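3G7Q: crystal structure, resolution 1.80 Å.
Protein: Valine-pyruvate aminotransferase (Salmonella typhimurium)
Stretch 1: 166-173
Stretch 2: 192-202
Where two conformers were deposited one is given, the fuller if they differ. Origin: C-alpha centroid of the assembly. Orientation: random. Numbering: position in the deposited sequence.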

# COMPACT_ATOMS: atom_id res chain seq x y z
N PHE A 166 -4.27 12.16 34.55
CA PHE A 166 -4.07 13.50 34.02
C PHE A 166 -4.59 13.55 32.60
O PHE A 166 -4.85 12.50 31.99
CB PHE A 166 -2.61 13.95 34.10
CG PHE A 166 -1.67 13.20 33.20
CD1 PHE A 166 -1.23 11.94 33.54
CD2 PHE A 166 -1.18 13.78 32.04
CE1 PHE A 166 -0.33 11.27 32.76
CE2 PHE A 166 -0.26 13.08 31.24
CZ PHE A 166 0.14 11.84 31.59
N LYS A 167 -4.72 14.77 32.07
CA LYS A 167 -5.22 14.95 30.73
C LYS A 167 -4.50 16.14 30.06
O LYS A 167 -4.35 17.20 30.66
CB LYS A 167 -6.73 15.23 30.77
CG LYS A 167 -7.36 15.46 29.41
CD LYS A 167 -8.88 15.54 29.47
CE LYS A 167 -9.49 16.01 28.13
NZ LYS A 167 -9.33 15.05 26.99
N TYR A 168 -4.04 15.92 28.84
CA TYR A 168 -3.42 16.97 28.07
C TYR A 168 -4.50 17.83 27.45
O TYR A 168 -5.57 17.33 27.06
CB TYR A 168 -2.57 16.41 26.96
CG TYR A 168 -1.32 15.66 27.40
CD1 TYR A 168 -0.34 16.28 28.16
CD2 TYR A 168 -1.09 14.38 26.98
CE1 TYR A 168 0.84 15.61 28.54
CE2 TYR A 168 0.06 13.70 27.33
CZ TYR A 168 1.03 14.32 28.12
OH TYR A 168 2.16 13.64 28.49
N HIS A 169 -4.21 19.12 27.34
CA HIS A 169 -5.09 20.12 26.72
C HIS A 169 -4.33 21.00 25.74
O HIS A 169 -3.15 21.27 25.93
CB HIS A 169 -5.71 21.01 27.78
CG HIS A 169 -6.74 20.30 28.60
ND1 HIS A 169 -8.03 20.09 28.15
CD2 HIS A 169 -6.67 19.74 29.83
CE1 HIS A 169 -8.71 19.45 29.08
NE2 HIS A 169 -7.92 19.23 30.11
N VAL A 170 -5.04 21.48 24.73
CA VAL A 170 -4.47 22.43 23.77
C VAL A 170 -4.20 23.74 24.49
O VAL A 170 -5.08 24.28 25.17
CB VAL A 170 -5.43 22.72 22.59
CG1 VAL A 170 -4.82 23.78 21.64
CG2 VAL A 170 -5.82 21.43 21.82
N ASP A 171 -2.98 24.26 24.37
CA ASP A 171 -2.63 25.57 24.94
C ASP A 171 -2.87 26.63 23.86
O ASP A 171 -1.97 26.96 23.08
CB ASP A 171 -1.17 25.55 25.41
CG ASP A 171 -0.69 26.88 25.92
OD1 ASP A 171 -1.49 27.83 26.01
OD2 ASP A 171 0.53 26.97 26.22
N PHE A 172 -4.09 27.15 23.81
CA PHE A 172 -4.44 28.09 22.75
C PHE A 172 -3.69 29.42 22.84
O PHE A 172 -3.43 30.05 21.81
CB PHE A 172 -5.96 28.33 22.69
CG PHE A 172 -6.71 27.17 22.12
CD1 PHE A 172 -6.77 26.98 20.74
CD2 PHE A 172 -7.36 26.26 22.94
CE1 PHE A 172 -7.45 25.91 20.20
CE2 PHE A 172 -8.04 25.19 22.40
CZ PHE A 172 -8.08 25.02 21.03
N GLU A 173 -3.31 29.81 24.05
CA GLU A 173 -2.61 31.08 24.28
C GLU A 173 -1.27 31.13 23.55
O GLU A 173 -0.87 32.20 23.09
CB GLU A 173 -2.37 31.34 25.77
CG GLU A 173 -3.61 31.77 26.56
CD GLU A 173 -4.70 30.70 26.63
OE1 GLU A 173 -4.38 29.46 26.63
OE2 GLU A 173 -5.89 31.10 26.67
N PRO A 192 -0.56 8.14 21.37
CA PRO A 192 -0.35 7.16 22.45
C PRO A 192 -1.00 7.34 23.81
O PRO A 192 -0.80 6.49 24.67
CB PRO A 192 1.17 7.32 22.66
CG PRO A 192 1.36 8.81 22.61
CD PRO A 192 0.40 9.27 21.50
N THR A 193 -1.79 8.38 23.98
CA THR A 193 -2.32 8.75 25.30
C THR A 193 -3.68 8.24 25.69
O THR A 193 -4.02 8.19 26.87
CB THR A 193 -2.41 10.28 25.36
OG1 THR A 193 -3.19 10.75 24.24
CG2 THR A 193 -1.01 10.93 25.28
N GLY A 194 -4.47 7.88 24.69
CA GLY A 194 -5.87 7.59 24.90
C GLY A 194 -6.67 8.88 25.09
O GLY A 194 -7.85 8.84 25.50
N ASN A 195 -6.06 10.04 24.84
CA ASN A 195 -6.76 11.29 25.02
C ASN A 195 -7.89 11.47 24.00
O ASN A 195 -7.76 11.07 22.85
CB ASN A 195 -5.82 12.46 24.84
CG ASN A 195 -6.46 13.79 25.24
OD1 ASN A 195 -7.08 13.89 26.31
ND2 ASN A 195 -6.33 14.80 24.36
N VAL A 196 -8.95 12.12 24.45
CA VAL A 196 -10.04 12.52 23.57
C VAL A 196 -10.15 14.05 23.65
O VAL A 196 -10.63 14.61 24.65
CB VAL A 196 -11.36 11.80 23.90
CG1 VAL A 196 -12.55 12.47 23.18
CG2 VAL A 196 -11.24 10.33 23.52
N ILE A 197 -9.62 14.72 22.65
CA ILE A 197 -9.71 16.16 22.59
C ILE A 197 -11.18 16.59 22.81
O ILE A 197 -12.10 15.98 22.26
CB ILE A 197 -9.10 16.64 21.25
CG1 ILE A 197 -9.10 18.16 21.17
CG2 ILE A 197 -9.83 15.98 20.04
CD1 ILE A 197 -8.47 18.69 19.90
N THR A 198 -11.40 17.63 23.62
CA THR A 198 -12.76 18.03 24.02
C THR A 198 -13.53 18.64 22.86
O THR A 198 -12.94 19.13 21.88
CB THR A 198 -12.78 18.99 25.21
OG1 THR A 198 -12.33 20.30 24.80
CG2 THR A 198 -11.94 18.44 26.40
N ASP A 199 -14.86 18.59 22.93
CA ASP A 199 -15.66 19.24 21.90
C ASP A 199 -15.26 20.71 21.72
O ASP A 199 -15.12 21.16 20.58
CB ASP A 199 -17.16 19.19 22.22
CG ASP A 199 -17.70 17.78 22.27
OD1 ASP A 199 -17.15 16.90 21.59
OD2 ASP A 199 -18.67 17.58 23.01
N GLU A 200 -15.02 21.41 22.81
CA GLU A 200 -14.67 22.83 22.76
C GLU A 200 -13.31 23.04 22.08
O GLU A 200 -13.15 23.93 21.25
CB GLU A 200 -14.67 23.41 24.17
CG GLU A 200 -14.53 24.93 24.25
N GLU A 201 -12.33 22.24 22.44
CA GLU A 201 -11.02 22.31 21.79
C GLU A 201 -11.10 22.04 20.29
O GLU A 201 -10.50 22.74 19.48
CB GLU A 201 -10.06 21.29 22.41
CG GLU A 201 -9.59 21.70 23.80
CD GLU A 201 -8.84 20.61 24.55
OE1 GLU A 201 -9.09 19.39 24.33
OE2 GLU A 201 -7.97 20.98 25.38
N LEU A 202 -11.85 21.02 19.92
CA LEU A 202 -11.95 20.65 18.52
C LEU A 202 -12.68 21.75 17.72
O LEU A 202 -12.26 22.06 16.59
CB LEU A 202 -12.63 19.27 18.40
CG LEU A 202 -12.57 18.62 17.01
CD1 LEU A 202 -11.13 18.39 16.59
CD2 LEU A 202 -13.37 17.29 17.02
O HOH W 1 -7.84 17.29 25.54
O HOH W 2 -7.66 23.69 25.81

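The contact joins the end of a strand, and the loop that follows it, to a loop running into the first turn of a helix. It is small, 443 Å² counting both sides, and it is organised around two charged side chains, Lys167 and Glu201, both buried with their polar ends met by hydrogen bonds, with modest apolar contacts around them.

Phe166 stays out of the contact, so the work begins at Lys167. Its CA-to-CB bond points sideways, but chi1 to chi3 are all t, and this extended chain carries the amine across to the loop before chi4 turns at p. There Lys167 NZ donates to Asn195 OD1 at 2.6 Å and to Val196 O at 2.7 Å. A lysine suits the place because it combines long reach with a terminal amine that has three hydrogens to donate; NZ also bonds to a water and elsewhere in the structure. Its aliphatic part is used as well, with Lys167 CE 3.9 Å from Thr198 CG2.

Tyr168 points toward the other stretch and meets Thr193 with its ring edge, Tyr168 CE2 lying 3.6 Å from Thr193 CG2. The same threonine offers OG1 to the backbone, Thr193 OG1 accepting from Asn195 N at 3.0 Å, a bond that ties the turn just ahead of the lysine's acceptors. Tyr168 O lies too far from Asn195 ND2 for direct bonding, and one water fills the gap: it donates to Tyr168 O and Glu201 OE1 while accepting from Lys167 NZ and Asn195 ND2, so a single water links four polar groups.

At His169 the partner changes to Glu201. His169 ND1 donates to Glu201 OE2 at 2.9 Å; a planar ring donor suits a carboxylate oxygen lying at the ring edge. The next residue adds a backbone donor to the same oxygen, Val170 N to Glu201 OE2 at 3.0 Å, and a second water bridges Glu201 OE2 and Val170 O. The buried Val170 side chain makes a loose apolar contact, Val170 CG2 to Ile197 CD1 at 4.3 Å.

Asp171 points away, and Phe172 closes the contact: its ring edge approaches the helix, with Phe172 CZ 3.7 Å from Glu201 O and Phe172 CE2 4.1 Å from Glu201 CG.

Glu201 buries more surface here than any other residue. Glu201 OE1 accepts from Thr198 N at 3.0 Å, and Thr198 OG1 caps the helix by accepting from Glu201 N at 3.1 Å. The rule is economical: one glutamate in the first helical turn bonds back to its capping residue, makes direct bonds to the other stretch through OE2, and joins it through water with OE1.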